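PDB 3O0F: putative metal-dependent phosphoesterase from Bifidobacterium adolescentis, which hydrolyses phosphoesters with the help of bound iron and zinc ions, binds AMP in its active site, and may act as a 5'-3' exonuclease. Local coordinates for residues 76-87 against 182-192; 212-220 against 241-252. All blocks are in the same frame, centred on the assembly; numbering follows the deposited sequence.

Contact 1 (76-87 against 182-192). With FE (Fe (III) ion), chain D.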
loop_
_atom_site.group_PDB
_atom_site.type_symbol
_atom_site.label_atom_id
_atom_site.label_comp_id
_atom_site.label_asym_id
_atom_site.label_seq_id
_atom_site.Cartn_x
_atom_site.Cartn_y
_atom_site.Cartn_z
ATOM N N ILE A 76 0.218 0.402 5.350
ATOM C CA ILE A 76 0.428 -0.371 6.556
ATOM C C ILE A 76 -0.559 -1.529 6.565
ATOM O O ILE A 76 -1.787 -1.326 6.463
ATOM C CB ILE A 76 0.225 0.483 7.829
ATOM C CG1 ILE A 76 1.114 1.729 7.761
ATOM C CG2 ILE A 76 0.520 -0.357 9.106
ATOM C CD1 ILE A 76 0.913 2.713 8.907
ATOM N N THR A 77 -0.008 -2.723 6.753
ATOM C CA THR A 77 -0.806 -3.942 6.864
ATOM C C THR A 77 -1.470 -4.001 8.247
ATOM O O THR A 77 -0.799 -3.854 9.260
ATOM C CB THR A 77 0.143 -5.193 6.701
ATOM O OG1 THR A 77 1.012 -5.006 5.581
ATOM C CG2 THR A 77 -0.630 -6.513 6.504
ATOM N N ALA A 78 -2.775 -4.208 8.291
ATOM C CA ALA A 78 -3.500 -4.189 9.520
ATOM C C ALA A 78 -4.692 -5.158 9.466
ATOM O O ALA A 78 -4.990 -5.728 8.415
ATOM C CB ALA A 78 -3.949 -2.739 9.872
ATOM N N VAL A 79 -5.330 -5.360 10.613
ATOM C CA VAL A 79 -6.509 -6.215 10.712
ATOM C C VAL A 79 -7.541 -5.606 11.645
ATOM O O VAL A 79 -7.188 -4.985 12.644
ATOM C CB VAL A 79 -6.154 -7.659 11.212
ATOM C CG1 VAL A 79 -5.372 -7.613 12.527
ATOM C CG2 VAL A 79 -7.422 -8.475 11.392
ATOM N N ASP A 80 -8.818 -5.808 11.326
ATOM C CA ASP A 80 -9.924 -5.376 12.175
ATOM C C ASP A 80 -10.982 -6.488 12.355
ATOM O O ASP A 80 -11.734 -6.823 11.431
ATOM C CB ASP A 80 -10.545 -4.112 11.590
ATOM C CG ASP A 80 -11.386 -3.370 12.593
ATOM O OD1 ASP A 80 -12.091 -4.057 13.363
ATOM O OD2 ASP A 80 -11.379 -2.114 12.581
ATOM N N GLU A 81 -11.049 -7.062 13.555
ATOM C CA GLU A 81 -11.823 -8.294 13.766
ATOM C C GLU A 81 -11.329 -9.282 12.720
ATOM O O GLU A 81 -10.142 -9.523 12.685
ATOM C CB GLU A 81 -13.332 -8.022 13.743
ATOM C CG GLU A 81 -13.765 -7.067 14.914
ATOM C CD GLU A 81 -15.072 -6.281 14.653
ATOM O OE1 GLU A 81 -15.838 -6.645 13.717
ATOM O OE2 GLU A 81 -15.320 -5.280 15.382
ATOM N N ASP A 82 -12.164 -9.828 11.846
ATOM C CA ASP A 82 -11.631 -10.799 10.857
ATOM C C ASP A 82 -11.295 -10.196 9.473
ATOM O O ASP A 82 -11.113 -10.937 8.504
ATOM C CB ASP A 82 -12.592 -12.001 10.701
ATOM C CG ASP A 82 -13.987 -11.589 10.216
ATOM O OD1 ASP A 82 -14.476 -10.497 10.612
ATOM O OD2 ASP A 82 -14.598 -12.360 9.441
ATOM N N VAL A 83 -11.209 -8.872 9.374
ATOM C CA VAL A 83 -11.092 -8.207 8.087
ATOM C C VAL A 83 -9.649 -7.704 7.899
ATOM O O VAL A 83 -9.146 -6.956 8.727
ATOM C CB VAL A 83 -12.073 -7.002 7.966
ATOM C CG1 VAL A 83 -12.016 -6.397 6.578
ATOM C CG2 VAL A 83 -13.528 -7.374 8.348
ATOM N N SER A 84 -8.998 -8.134 6.830
ATOM C CA SER A 84 -7.734 -7.511 6.396
ATOM C C SER A 84 -7.980 -6.057 5.965
ATOM O O SER A 84 -8.854 -5.786 5.146
ATOM C CB SER A 84 -7.093 -8.306 5.242
ATOM O OG SER A 84 -6.033 -7.580 4.624
ATOM N N VAL A 85 -7.193 -5.128 6.501
ATOM C CA VAL A 85 -7.341 -3.702 6.212
ATOM C C VAL A 85 -5.947 -3.151 5.898
ATOM O O VAL A 85 -4.995 -3.388 6.642
ATOM C CB VAL A 85 -7.889 -2.904 7.427
ATOM C CG1 VAL A 85 -8.058 -1.417 7.077
ATOM C CG2 VAL A 85 -9.216 -3.478 7.946
ATOM N N HIS A 86 -5.834 -2.428 4.800
ATOM C CA HIS A 86 -4.632 -1.707 4.469
ATOM C C HIS A 86 -4.874 -0.212 4.727
ATOM O O HIS A 86 -5.911 0.341 4.328
ATOM C CB HIS A 86 -4.272 -1.999 3.007
ATOM C CG HIS A 86 -3.716 -3.382 2.795
ATOM N ND1 HIS A 86 -3.071 -3.762 1.640
ATOM C CD2 HIS A 86 -3.672 -4.460 3.617
ATOM C CE1 HIS A 86 -2.679 -5.019 1.744
ATOM N NE2 HIS A 86 -3.028 -5.467 2.936
HETATM N N MSE A 87 -3.929 0.401 5.435
HETATM C CA MSE A 87 -4.010 1.798 5.835
HETATM C C MSE A 87 -2.893 2.551 5.134
HETATM O O MSE A 87 -1.735 2.195 5.277
HETATM C CB MSE A 87 -3.756 1.928 7.320
HETATM C CG MSE A 87 -4.650 1.004 8.165
HETATM SE SE MSE A 87 -6.335 1.787 8.680
HETATM C CE MSE A 87 -6.493 3.362 7.567
ATOM N N SER A 182 -0.606 -9.304 12.215
ATOM C CA SER A 182 -0.717 -7.890 11.876
ATOM C C SER A 182 -1.207 -7.075 13.041
ATOM O O SER A 182 -2.020 -7.565 13.826
ATOM C CB SER A 182 -1.743 -7.709 10.765
ATOM O OG SER A 182 -1.226 -8.219 9.555
ATOM N N PRO A 183 -0.798 -5.797 13.105
ATOM C CA PRO A 183 -1.371 -4.967 14.172
ATOM C C PRO A 183 -2.852 -4.641 13.893
ATOM O O PRO A 183 -3.317 -4.752 12.740
ATOM C CB PRO A 183 -0.511 -3.700 14.134
ATOM C CG PRO A 183 0.001 -3.620 12.721
ATOM C CD PRO A 183 0.207 -5.071 12.309
ATOM N N SER A 184 -3.584 -4.240 14.916
ATOM C CA SER A 184 -4.956 -3.815 14.706
ATOM C C SER A 184 -4.999 -2.419 14.072
ATOM O O SER A 184 -4.048 -1.630 14.174
ATOM C CB SER A 184 -5.720 -3.780 16.011
ATOM O OG SER A 184 -5.234 -2.690 16.784
ATOM N N THR A 185 -6.111 -2.134 13.410
ATOM C CA THR A 185 -6.373 -0.799 12.867
ATOM C C THR A 185 -6.349 0.266 13.972
ATOM O O THR A 185 -5.850 1.342 13.731
ATOM C CB THR A 185 -7.706 -0.728 12.128
ATOM O OG1 THR A 185 -8.755 -1.202 12.978
ATOM C CG2 THR A 185 -7.648 -1.580 10.841
ATOM N N HIS A 186 -6.825 -0.052 15.172
ATOM C CA HIS A 186 -6.793 0.924 16.269
ATOM C C HIS A 186 -5.358 1.270 16.681
ATOM O O HIS A 186 -5.057 2.428 16.984
ATOM C CB HIS A 186 -7.570 0.413 17.481
ATOM C CG HIS A 186 -8.887 -0.207 17.124
ATOM N ND1 HIS A 186 -9.859 0.472 16.416
ATOM C CD2 HIS A 186 -9.388 -1.441 17.371
ATOM C CE1 HIS A 186 -10.901 -0.323 16.234
ATOM N NE2 HIS A 186 -10.638 -1.490 16.801
ATOM N N GLU A 187 -4.486 0.270 16.682
ATOM C CA GLU A 187 -3.091 0.492 16.984
ATOM C C GLU A 187 -2.417 1.265 15.872
ATOM O O GLU A 187 -1.674 2.203 16.151
ATOM C CB GLU A 187 -2.287 -0.797 17.208
ATOM C CG GLU A 187 -0.851 -0.396 17.576
ATOM C CD GLU A 187 0.133 -1.509 17.816
ATOM O OE1 GLU A 187 -0.175 -2.686 17.507
ATOM O OE2 GLU A 187 1.231 -1.164 18.328
ATOM N N VAL A 188 -2.650 0.880 14.630
ATOM C CA VAL A 188 -2.066 1.606 13.472
ATOM C C VAL A 188 -2.489 3.075 13.456
ATOM O O VAL A 188 -1.647 3.983 13.318
ATOM C CB VAL A 188 -2.404 0.896 12.156
ATOM C CG1 VAL A 188 -2.102 1.814 10.918
ATOM C CG2 VAL A 188 -1.613 -0.456 12.079
ATOM N N ILE A 189 -3.774 3.337 13.645
ATOM C CA ILE A 189 -4.226 4.729 13.650
ATOM C C ILE A 189 -3.596 5.564 14.777
ATOM O O ILE A 189 -3.155 6.702 14.540
ATOM C CB ILE A 189 -5.747 4.861 13.676
ATOM C CG1 ILE A 189 -6.348 4.334 12.363
ATOM C CG2 ILE A 189 -6.143 6.331 13.854
ATOM C CD1 ILE A 189 -7.841 4.096 12.452
ATOM N N ALA A 190 -3.531 5.018 15.991
ATOM C CA ALA A 190 -2.877 5.707 17.073
ATOM C C ALA A 190 -1.408 5.992 16.752
ATOM O O ALA A 190 -0.914 7.068 17.112
ATOM C CB ALA A 190 -2.993 4.918 18.390
ATOM N N ALA A 191 -0.714 5.032 16.126
ATOM C CA ALA A 191 0.694 5.179 15.834
ATOM C C ALA A 191 0.896 6.250 14.763
ATOM O O ALA A 191 1.819 7.050 14.869
ATOM C CB ALA A 191 1.340 3.841 15.413
ATOM N N VAL A 192 0.030 6.269 13.744
ATOM C CA VAL A 192 0.208 7.213 12.649
ATOM C C VAL A 192 -0.043 8.630 13.155
ATOM O O VAL A 192 0.775 9.536 12.918
ATOM C CB VAL A 192 -0.661 6.893 11.419
ATOM C CG1 VAL A 192 -0.575 8.079 10.390
ATOM C CG2 VAL A 192 -0.201 5.576 10.763
HETATM FE FE FE D . -3.580 -2.630 -0.453
HETATM O O HOH W 1 -12.085 -3.553 15.958
HETATM O O HOH W 2 -3.329 -1.448 -2.056
#
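The beta hairpin of a PHP-domain metal site meets the start of helix 185-194 here, its strands 76-80 and 83-87 joined by a type II' turn from D80 to V83. Just before the helix, the chain joins strand 76-80 through a single beta bridge, V79 with S184, in the parallel bonding pattern: V79 N donates to P183 O at 3.0 Å, and T185 N donates to V79 O at 3.1 Å, coming from above that carbonyl's plane. The helix begins at once, with S184 as N-cap: its OG accepts from E187 N.

T185 serves both a polar and an apolar neighbour. Its OG1, held between backbone N and carbonyl carbon (chi1 53°), donates to D80 OD2 at 2.8 Å from above the carboxylate plane, while CG2 lies 3.7 Å from V85 CB. A water bound to D80 OD1 also joins H186 NE2, and H186 ND1 is hydrogen-bonded to D225.

Deeper in, beta-branched residues fill the seam. V188 meets I76 tip to tip, CG2 to CG2 at 3.7 Å, and its CG1 packs on CG of selenomethionine M87 at 3.8 Å; I76 CD1 runs on to V192 CG2 at 3.6 Å. A78, with just a methyl, lets P183 O come up to its CA, and its CB packs on V188 CG2.

On the other side of the hairpin H86 ND1 binds an iron ion at 2.4 Å; E75, H203 and a water also bind it, and T77 OG1 is hydrogen-bonded to D51 and to the AMP-binding R110. The helix runs nearly parallel to strand 83-87 (9°). I189 touches both strand 198-201 and helix 216-225, whereas V192 packs on strand 198-201 and helix 97-124.

Contact 2 (212-220 against 241-252)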
loop_
_atom_site.group_PDB
_atom_site.type_symbol
_atom_site.label_atom_id
_atom_site.label_comp_id
_atom_site.label_asym_id
_atom_site.label_seq_id
_atom_site.Cartn_x
_atom_site.Cartn_y
_atom_site.Cartn_z
ATOM N N ARG A 212 -15.737 -10.447 3.891
ATOM C CA ARG A 212 -16.649 -9.329 4.128
ATOM C C ARG A 212 -15.858 -8.029 4.255
ATOM O O ARG A 212 -14.741 -8.034 4.746
ATOM C CB ARG A 212 -17.560 -9.568 5.344
ATOM C CG ARG A 212 -16.893 -9.355 6.707
ATOM C CD ARG A 212 -17.896 -9.457 7.835
ATOM N NE ARG A 212 -17.264 -9.193 9.126
ATOM C CZ ARG A 212 -16.929 -7.982 9.593
ATOM N NH1 ARG A 212 -17.126 -6.870 8.872
ATOM N NH2 ARG A 212 -16.355 -7.880 10.798
ATOM N N LEU A 213 -16.450 -6.941 3.765
ATOM C CA LEU A 213 -15.916 -5.592 3.925
ATOM C C LEU A 213 -16.057 -5.094 5.370
ATOM O O LEU A 213 -16.842 -5.603 6.181
ATOM C CB LEU A 213 -16.642 -4.629 2.995
ATOM C CG LEU A 213 -16.707 -4.994 1.516
ATOM C CD1 LEU A 213 -17.587 -3.978 0.776
ATOM C CD2 LEU A 213 -15.277 -5.052 0.909
ATOM N N LEU A 214 -15.257 -4.101 5.704
ATOM C CA LEU A 214 -15.489 -3.321 6.907
ATOM C C LEU A 214 -16.908 -2.819 6.920
ATOM O O LEU A 214 -17.434 -2.329 5.888
ATOM C CB LEU A 214 -14.548 -2.103 6.968
ATOM C CG LEU A 214 -13.085 -2.406 7.237
ATOM C CD1 LEU A 214 -12.263 -1.121 7.044
ATOM C CD2 LEU A 214 -12.884 -3.005 8.631
ATOM N N SER A 215 -17.531 -2.914 8.089
ATOM C CA SER A 215 -18.849 -2.379 8.261
ATOM C C SER A 215 -18.795 -0.889 8.617
ATOM O O SER A 215 -17.753 -0.357 8.985
ATOM C CB SER A 215 -19.538 -3.122 9.363
ATOM O OG SER A 215 -18.930 -2.801 10.581
ATOM N N ASP A 216 -19.941 -0.226 8.544
ATOM C CA ASP A 216 -20.059 1.173 8.981
ATOM C C ASP A 216 -19.619 1.366 10.431
ATOM O O ASP A 216 -19.010 2.390 10.751
ATOM C CB ASP A 216 -21.503 1.682 8.877
ATOM C CG ASP A 216 -22.022 1.751 7.409
ATOM O OD1 ASP A 216 -21.268 1.396 6.484
ATOM O OD2 ASP A 216 -23.176 2.193 7.190
ATOM N N GLU A 217 -19.999 0.435 11.302
ATOM C CA GLU A 217 -19.602 0.472 12.722
ATOM C C GLU A 217 -18.078 0.409 12.892
ATOM O O GLU A 217 -17.529 1.161 13.677
ATOM C CB GLU A 217 -20.316 -0.631 13.568
ATOM C CG GLU A 217 -21.827 -0.349 13.738
ATOM C CD GLU A 217 -22.567 -1.002 14.966
ATOM O OE1 GLU A 217 -22.936 -2.213 14.940
ATOM O OE2 GLU A 217 -22.869 -0.245 15.922
ATOM N N GLN A 218 -17.398 -0.463 12.150
ATOM C CA GLN A 218 -15.933 -0.536 12.216
ATOM C C GLN A 218 -15.309 0.745 11.680
ATOM O O GLN A 218 -14.295 1.209 12.209
ATOM C CB GLN A 218 -15.373 -1.743 11.462
ATOM C CG GLN A 218 -15.824 -3.120 12.017
ATOM C CD GLN A 218 -15.395 -4.253 11.114
ATOM O OE1 GLN A 218 -15.976 -4.459 10.038
ATOM N NE2 GLN A 218 -14.370 -5.031 11.553
ATOM N N LEU A 219 -15.901 1.317 10.629
ATOM C CA LEU A 219 -15.418 2.579 10.114
ATOM C C LEU A 219 -15.631 3.683 11.133
ATOM O O LEU A 219 -14.747 4.522 11.292
ATOM C CB LEU A 219 -16.038 2.951 8.748
ATOM C CG LEU A 219 -15.497 2.115 7.571
ATOM C CD1 LEU A 219 -16.250 2.382 6.279
ATOM C CD2 LEU A 219 -13.990 2.358 7.380
ATOM N N ASP A 220 -16.774 3.670 11.842
ATOM C CA ASP A 220 -17.063 4.692 12.837
ATOM C C ASP A 220 -16.055 4.663 13.963
ATOM O O ASP A 220 -15.587 5.715 14.348
ATOM C CB ASP A 220 -18.468 4.576 13.408
ATOM C CG ASP A 220 -19.540 5.036 12.419
ATOM O OD1 ASP A 220 -19.226 5.792 11.469
ATOM O OD2 ASP A 220 -20.707 4.633 12.603
ATOM N N GLN A 241 -20.175 0.932 -3.631
ATOM C CA GLN A 241 -19.283 1.082 -2.513
ATOM C C GLN A 241 -18.670 2.478 -2.544
ATOM O O GLN A 241 -18.455 3.065 -1.517
ATOM C CB GLN A 241 -18.165 0.026 -2.522
ATOM C CG GLN A 241 -18.590 -1.386 -2.086
ATOM C CD GLN A 241 -19.215 -1.402 -0.680
ATOM O OE1 GLN A 241 -18.760 -0.665 0.197
ATOM N NE2 GLN A 241 -20.235 -2.246 -0.463
ATOM N N ARG A 242 -18.345 2.981 -3.731
ATOM C CA ARG A 242 -17.935 4.382 -3.863
ATOM C C ARG A 242 -19.013 5.283 -3.305
ATOM O O ARG A 242 -18.705 6.152 -2.493
ATOM C CB ARG A 242 -17.563 4.718 -5.315
ATOM C CG ARG A 242 -16.409 3.888 -5.848
ATOM C CD ARG A 242 -16.022 4.364 -7.266
ATOM N NE ARG A 242 -14.906 3.594 -7.819
ATOM C CZ ARG A 242 -14.163 3.980 -8.852
ATOM N NH1 ARG A 242 -14.409 5.139 -9.456
ATOM N NH2 ARG A 242 -13.163 3.230 -9.257
ATOM N N GLU A 243 -20.279 5.061 -3.654
ATOM C CA GLU A 243 -21.353 5.931 -3.090
ATOM C C GLU A 243 -21.479 5.799 -1.574
ATOM O O GLU A 243 -21.643 6.777 -0.862
ATOM C CB GLU A 243 -22.715 5.643 -3.709
ATOM C CG GLU A 243 -22.889 6.229 -5.135
ATOM C CD GLU A 243 -24.007 5.535 -5.922
ATOM O OE1 GLU A 243 -24.861 4.866 -5.276
ATOM O OE2 GLU A 243 -24.027 5.638 -7.180
ATOM N N ARG A 244 -21.367 4.577 -1.082
ATOM C CA ARG A 244 -21.415 4.337 0.361
ATOM C C ARG A 244 -20.249 5.076 1.076
ATOM O O ARG A 244 -20.439 5.768 2.079
ATOM C CB ARG A 244 -21.404 2.819 0.611
ATOM C CG ARG A 244 -20.981 2.408 2.002
ATOM C CD ARG A 244 -21.251 0.938 2.289
ATOM N NE ARG A 244 -20.716 0.674 3.617
ATOM C CZ ARG A 244 -19.525 0.149 3.884
ATOM N NH1 ARG A 244 -18.740 -0.312 2.917
ATOM N NH2 ARG A 244 -19.121 0.047 5.155
ATOM N N LEU A 245 -19.047 4.969 0.552
ATOM C CA LEU A 245 -17.893 5.572 1.217
ATOM C C LEU A 245 -17.923 7.114 1.130
ATOM O O LEU A 245 -17.504 7.796 2.059
ATOM C CB LEU A 245 -16.583 4.990 0.614
ATOM C CG LEU A 245 -16.280 3.489 0.795
ATOM C CD1 LEU A 245 -15.080 3.102 -0.116
ATOM C CD2 LEU A 245 -15.953 3.085 2.274
ATOM N N LEU A 246 -18.403 7.653 0.004
ATOM C CA LEU A 246 -18.525 9.105 -0.175
ATOM C C LEU A 246 -19.524 9.676 0.842
ATOM O O LEU A 246 -19.337 10.770 1.349
ATOM C CB LEU A 246 -18.997 9.446 -1.593
ATOM C CG LEU A 246 -17.982 9.295 -2.723
ATOM C CD1 LEU A 246 -18.686 9.420 -4.066
ATOM C CD2 LEU A 246 -16.788 10.282 -2.568
ATOM N N THR A 247 -20.584 8.923 1.114
ATOM C CA THR A 247 -21.570 9.331 2.062
ATOM C C THR A 247 -21.009 9.367 3.461
ATOM O O THR A 247 -21.265 10.321 4.196
ATOM C CB THR A 247 -22.821 8.422 1.991
ATOM O OG1 THR A 247 -23.369 8.538 0.678
ATOM C CG2 THR A 247 -23.871 8.830 3.040
ATOM N N ILE A 248 -20.271 8.320 3.848
ATOM C CA ILE A 248 -19.624 8.287 5.138
ATOM C C ILE A 248 -18.618 9.441 5.279
ATOM O O ILE A 248 -18.604 10.141 6.302
ATOM C CB ILE A 248 -18.920 6.938 5.400
ATOM C CG1 ILE A 248 -19.978 5.809 5.542
ATOM C CG2 ILE A 248 -17.977 7.061 6.633
ATOM C CD1 ILE A 248 -19.402 4.400 5.392
ATOM N N ALA A 249 -17.813 9.657 4.238
ATOM C CA ALA A 249 -16.869 10.761 4.220
ATOM C C ALA A 249 -17.566 12.143 4.337
ATOM O O ALA A 249 -17.133 12.995 5.119
ATOM C CB ALA A 249 -15.919 10.666 2.972
ATOM N N ALA A 250 -18.663 12.359 3.616
ATOM C CA ALA A 250 -19.383 13.642 3.709
ATOM C C ALA A 250 -19.930 13.841 5.116
ATOM O O ALA A 250 -19.796 14.921 5.666
ATOM C CB ALA A 250 -20.516 13.721 2.706
ATOM N N ARG A 251 -20.490 12.791 5.717
ATOM C CA ARG A 251 -21.099 12.892 7.047
ATOM C C ARG A 251 -20.094 13.211 8.153
ATOM O O ARG A 251 -20.455 13.820 9.133
ATOM C CB ARG A 251 -21.866 11.598 7.418
ATOM C CG ARG A 251 -22.868 11.738 8.595
ATOM N N HIS A 252 -18.850 12.782 7.999
ATOM C CA HIS A 252 -17.823 12.964 9.024
ATOM C C HIS A 252 -16.694 13.883 8.568
ATOM O O HIS A 252 -15.653 13.944 9.194
ATOM C CB HIS A 252 -17.229 11.611 9.409
ATOM C CG HIS A 252 -18.191 10.740 10.138
ATOM N ND1 HIS A 252 -18.462 10.921 11.478
ATOM C CD2 HIS A 252 -18.986 9.718 9.718
ATOM C CE1 HIS A 252 -19.364 10.027 11.862
ATOM N NE2 HIS A 252 -19.674 9.267 10.825
HETATM O O HOH W 3 -16.077 -0.927 3.718
HETATM O O HOH W 4 -23.358 2.044 4.508
#
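R244 grips one oxygen of D216 with two nitrogens, NE at 3.0 Å and NH2 at 2.9 Å from D216 OD1, in a side-on salt bridge. The carboxylate and guanidinium planes are only 4° apart. Both N-H groups meet OD1 nearly along its C-O axis. NH2 also donates to L214 O at 3.0 Å, tilted out of the guanidinium plane, and NH1 donates to Q241 OE1 at 2.7 Å, on a lone pair. One water links L214 O to NH1. Arginine suits this place because its several donors can serve a carboxylate, an amide and a backbone carbonyl together, and these bonds fix the rotation of its head. With CG anti to the backbone N (chi1 160°) and the chain extended to NE, R244 spans the gap from helix 239-252 to the first turn of helix 216-225.

That turn opens with a capping box: S215 OG accepts from Q218 N, and Q218 OE1 accepts from S215 N. The two helices, joined through strand 229-233, lie at 37° to each other.

Beside the salt bridge, L219 CD1 packs against I248 CD1 at 3.8 Å, the side chains crossing at about a right angle, and lies 4.1 Å from L245 CD2. L213 approaches Q241 from the opposite direction, its CD1 3.4 Å from Q241 CD. Farther along, D220 OD1 comes within 3.6 Å of H252 NE2.

Contacts 1 and 2 follow one another along the chain, and their centres lie 16 Å apart. They touch where the hairpin turn meets the start of helix 216-225: D80 OD1 is 3.1 Å from Q218 NE2, probably a hydrogen bond, and E81 OE1 is 3.2 Å from R212 NH2 in a weak ion pair. L214 of contact 2 also packs on V83 and V85 of the hairpin. The active site belongs more closely to contact 1, which supplies the iron ligand H86. In contact 2 the side chain of L214 stays about 12 Å from a bound iron ion, and that of L213 about 14 Å from AMP.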